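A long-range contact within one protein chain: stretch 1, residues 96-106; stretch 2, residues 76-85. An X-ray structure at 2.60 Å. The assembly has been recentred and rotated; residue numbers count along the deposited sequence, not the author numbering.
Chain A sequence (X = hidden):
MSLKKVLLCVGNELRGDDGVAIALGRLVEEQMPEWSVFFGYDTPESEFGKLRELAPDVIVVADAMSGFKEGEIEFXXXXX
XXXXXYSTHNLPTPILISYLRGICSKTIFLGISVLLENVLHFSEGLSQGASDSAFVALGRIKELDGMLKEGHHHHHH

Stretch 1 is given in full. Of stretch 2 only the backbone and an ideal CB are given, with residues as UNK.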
# COMPACT_ATOMS: atom_id res chain seq x y z
N LEU A 96 0.37 10.73 6.82
CA LEU A 96 -0.02 9.36 7.03
C LEU A 96 1.19 8.53 7.44
O LEU A 96 1.20 7.85 8.47
CB LEU A 96 -0.60 8.81 5.74
CG LEU A 96 -1.07 7.38 5.96
CD1 LEU A 96 -2.03 7.36 7.13
CD2 LEU A 96 -1.71 6.85 4.71
N ILE A 97 2.22 8.60 6.60
CA ILE A 97 3.43 7.82 6.81
C ILE A 97 4.08 8.08 8.17
O ILE A 97 4.61 7.16 8.78
CB ILE A 97 4.44 8.11 5.71
CG1 ILE A 97 4.01 7.44 4.41
CG2 ILE A 97 5.81 7.64 6.14
CD1 ILE A 97 4.80 7.91 3.21
N SER A 98 4.09 9.33 8.63
CA SER A 98 4.75 9.64 9.89
C SER A 98 3.90 9.22 11.07
O SER A 98 4.39 9.01 12.17
CB SER A 98 5.14 11.12 10.00
OG SER A 98 4.06 11.96 9.66
N TYR A 99 2.60 9.06 10.82
CA TYR A 99 1.75 8.53 11.86
C TYR A 99 2.05 7.05 12.03
O TYR A 99 2.22 6.57 13.15
CB TYR A 99 0.28 8.71 11.53
CG TYR A 99 -0.56 8.01 12.54
CD1 TYR A 99 -1.22 6.83 12.24
CD2 TYR A 99 -0.66 8.51 13.85
CE1 TYR A 99 -1.99 6.16 13.19
CE2 TYR A 99 -1.42 7.85 14.81
CZ TYR A 99 -2.08 6.68 14.48
OH TYR A 99 -2.83 6.01 15.42
N LEU A 100 2.12 6.34 10.90
CA LEU A 100 2.34 4.90 10.92
C LEU A 100 3.68 4.54 11.57
O LEU A 100 3.76 3.59 12.35
CB LEU A 100 2.26 4.34 9.50
CG LEU A 100 0.98 4.66 8.73
CD1 LEU A 100 1.13 4.23 7.28
CD2 LEU A 100 -0.24 4.01 9.38
N ARG A 101 4.71 5.31 11.25
CA ARG A 101 6.02 5.09 11.83
C ARG A 101 5.95 5.17 13.34
O ARG A 101 6.77 4.60 14.04
CB ARG A 101 7.03 6.12 11.33
CG ARG A 101 7.27 6.09 9.85
CD ARG A 101 8.15 7.28 9.44
NE ARG A 101 9.58 7.01 9.50
CZ ARG A 101 10.38 7.37 10.50
NH1 ARG A 101 9.89 8.02 11.55
NH2 ARG A 101 11.67 7.08 10.46
N GLY A 102 4.96 5.92 13.82
CA GLY A 102 4.77 6.10 15.25
C GLY A 102 4.06 4.93 15.87
O GLY A 102 4.29 4.59 17.02
N ILE A 103 3.16 4.31 15.11
CA ILE A 103 2.56 3.06 15.55
C ILE A 103 3.57 1.92 15.45
O ILE A 103 3.63 1.05 16.32
CB ILE A 103 1.38 2.65 14.65
CG1 ILE A 103 0.28 3.67 14.60
CG2 ILE A 103 0.78 1.30 15.11
CD1 ILE A 103 -0.92 3.08 13.92
N CYS A 104 4.36 1.95 14.38
CA CYS A 104 5.16 0.80 13.96
C CYS A 104 6.52 1.18 13.41
O CYS A 104 6.62 2.07 12.58
CB CYS A 104 4.41 0.07 12.87
SG CYS A 104 5.12 -1.48 12.47
N SER A 105 7.57 0.50 13.86
CA SER A 105 8.93 0.75 13.36
C SER A 105 9.13 0.25 11.91
O SER A 105 9.62 1.00 11.05
CB SER A 105 9.96 0.10 14.27
OG SER A 105 9.77 -1.31 14.32
N LYS A 106 8.75 -1.00 11.66
CA LYS A 106 8.71 -1.52 10.30
C LYS A 106 7.56 -0.96 9.48
O LYS A 106 6.64 -1.70 9.11
CB LYS A 106 8.59 -3.03 10.29
CG LYS A 106 9.90 -3.75 10.21
CD LYS A 106 10.82 -3.13 9.18
CE LYS A 106 12.14 -3.89 9.14
NZ LYS A 106 13.20 -3.11 8.45
N UNK A 76 10.20 0.80 -0.08
CA UNK A 76 11.17 1.31 0.89
C UNK A 76 10.83 1.07 2.36
O UNK A 76 9.67 1.14 2.75
CB UNK A 76 11.34 2.81 0.67
N UNK A 77 11.84 0.83 3.18
CA UNK A 77 11.66 0.64 4.60
C UNK A 77 11.86 1.95 5.34
O UNK A 77 13.00 2.36 5.56
CB UNK A 77 12.62 -0.43 5.13
N UNK A 78 10.76 2.60 5.73
CA UNK A 78 10.83 3.93 6.35
C UNK A 78 11.24 3.91 7.82
O UNK A 78 11.35 4.94 8.46
CB UNK A 78 9.47 4.62 6.22
N UNK A 79 11.49 2.71 8.32
CA UNK A 79 12.20 2.50 9.58
C UNK A 79 13.62 3.04 9.47
O UNK A 79 14.18 3.57 10.43
CB UNK A 79 12.22 1.02 9.95
N UNK A 80 14.22 2.89 8.30
CA UNK A 80 15.53 3.47 8.06
C UNK A 80 15.41 5.00 8.06
O UNK A 80 14.72 5.57 7.23
CB UNK A 80 16.11 2.96 6.74
N UNK A 81 16.10 5.65 8.99
CA UNK A 81 15.96 7.10 9.16
C UNK A 81 16.44 7.92 7.96
O UNK A 81 15.76 8.83 7.50
CB UNK A 81 16.73 7.54 10.40
N UNK A 82 17.63 7.60 7.48
CA UNK A 82 18.17 8.22 6.30
C UNK A 82 17.14 8.16 5.17
O UNK A 82 16.85 9.17 4.52
CB UNK A 82 19.48 7.54 5.89
N UNK A 83 16.57 6.98 4.98
CA UNK A 83 15.55 6.73 3.97
C UNK A 83 14.29 7.57 4.21
O UNK A 83 13.78 8.21 3.30
CB UNK A 83 15.19 5.24 3.95
N UNK A 84 13.79 7.56 5.43
CA UNK A 84 12.65 8.39 5.75
C UNK A 84 12.94 9.84 5.36
O UNK A 84 12.13 10.51 4.69
CB UNK A 84 12.31 8.28 7.24
N UNK A 85 14.12 10.31 5.77
CA UNK A 85 14.54 11.69 5.54
C UNK A 85 14.51 12.12 4.07
O UNK A 85 14.06 13.22 3.76
CB UNK A 85 15.96 11.88 6.09

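Position 76 lies in an extended strand (phi/psi -134/145), and nothing of stretch 1 comes within 5.5 Å of its CB. Many side chains would serve, beta-branched or otherwise; the deposited residue is Leu-76, which makes no contact here.

At position 77 the chain is still extended and CA-to-CB points sideways, but the ideal CB lies 4.3 Å from Lys-106 NZ. A short acidic or polar acceptor would suit. The position also opens a type I turn, where Asp, Asn and Ser are common. Asp-77 meets the first demand directly: Lys-106 NZ donates to Asp-77 OD2 at 2.6 Å, a salt bridge. The amide N of position 79 donates to Asp-77 OD1 at 2.9 Å, though OD1 is less surely placed; the turn's own bond, from N of position 80 to Asp-77 O at 3.0 Å, is backbone only and asks nothing of the side chain.

Position 78 turns its CB toward the helix, 4.7 Å from Ile-97 CG2 and 4.1 Å from Arg-101 NE. The methyl favours an apolar side chain such as Leu, Ile or Met, while the arginine can be met by the backbone whatever the side chain. Leu-78 places CD1 3.5 Å from Ile-97 CG2, and its O accepts from both Arg-101 NE and Arg-101 NH2, each at 2.9 Å.

At position 79 CA-to-CB points sideways, with Lys-106 CA 4.3 Å from the CB, and the backbone is in the middle of the turn; several small or polar residues would suit. The deposited residue is Ser-79, whose CB is modelled too close to Ser-105 O for that spacing to carry meaning.

Position 80 points away from stretch 1, just before a helix. Asp, Asn, Ser or Thr could cap it. Asp-80 does so, its OD2 accepting from the backbone N of position 83 at 3.1 Å.

Position 81 is in the first turn of the helix, its CB sideways but 5.1 Å from Arg-101 NH2. A flexible acid could reach that charge; Gln could offer an oxygen without the charge. Glu-81 brings OE1 to 3.2 Å from Arg-101 NH2, a salt bridge whose hydrogen bond is weak.

Position 82 has no stretch 1 atom within 5.5 Å of its CB and tolerates many helix-compatible residues; Arg-82 makes no contact with stretch 1. Position 83, equally free of stretch 1 and three residues after the cap, suits many residues, and a short polar one such as Thr, Ser or Glu could turn back toward the cap. Thr-83 OG1 donates to Asp-80 OD2 at 2.3 Å, a distance too short to be taken at face value.

Position 84 points toward stretch 1, its CB 3.5 Å from Arg-101 NH2, with Ile-97 CG2 farther along. An aromatic ring could cover the flat guanidinium and still meet the methyl. Tyr-84 does both: the guanidinium stacks on its face, Arg-101 CZ 3.7 Å from the ring centroid, a cation-pi contact, while Ile-97 CG2 sits at the ring edge, 3.9 Å from Tyr-84 CE1.

Position 85 points away, leaving its choice unconstrained by stretch 1; it is Leu-85.

Stretch 2 76-85: LDLSDERTYL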
# COMPACT_ATOMS: atom_id res chain seq x y z
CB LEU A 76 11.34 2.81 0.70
CG LEU A 76 11.71 3.35 -0.68
CD1 LEU A 76 10.98 4.62 -0.88
CD2 LEU A 76 13.19 3.60 -0.77
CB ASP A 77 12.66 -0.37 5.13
CG ASP A 77 12.72 -0.42 6.66
OD1 ASP A 77 11.75 0.03 7.32
OD2 ASP A 77 13.74 -0.94 7.18
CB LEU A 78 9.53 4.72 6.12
CG LEU A 78 9.26 4.85 4.62
CD1 LEU A 78 8.04 5.68 4.36
CD2 LEU A 78 10.46 5.41 3.86
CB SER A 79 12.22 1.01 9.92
OG SER A 79 13.47 0.61 10.46
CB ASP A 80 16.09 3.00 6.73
CG ASP A 80 17.51 3.45 6.52
OD1 ASP A 80 18.34 3.06 7.35
OD2 ASP A 80 17.79 4.18 5.54
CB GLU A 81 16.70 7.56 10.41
CG GLU A 81 16.04 8.74 11.09
CD GLU A 81 14.65 8.40 11.61
OE1 GLU A 81 14.45 7.25 12.08
OE2 GLU A 81 13.76 9.28 11.54
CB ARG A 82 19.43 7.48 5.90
CG ARG A 82 20.36 8.27 5.07
CD ARG A 82 21.76 7.68 5.12
NE ARG A 82 22.56 8.19 4.01
CZ ARG A 82 22.97 7.46 2.97
NH1 ARG A 82 22.69 6.17 2.91
NH2 ARG A 82 23.68 8.03 2.00
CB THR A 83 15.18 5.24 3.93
OG1 THR A 83 16.36 4.47 3.73
CG2 THR A 83 14.21 4.95 2.81
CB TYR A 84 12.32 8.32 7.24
CG TYR A 84 11.17 9.20 7.62
CD1 TYR A 84 9.88 8.91 7.19
CD2 TYR A 84 11.36 10.33 8.41
CE1 TYR A 84 8.81 9.71 7.53
CE2 TYR A 84 10.30 11.15 8.76
CZ TYR A 84 9.02 10.84 8.31
OH TYR A 84 7.94 11.64 8.65
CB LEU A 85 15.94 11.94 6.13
CG LEU A 85 16.08 11.83 7.65
CD1 LEU A 85 17.54 12.06 8.08
CD2 LEU A 85 15.13 12.78 8.38
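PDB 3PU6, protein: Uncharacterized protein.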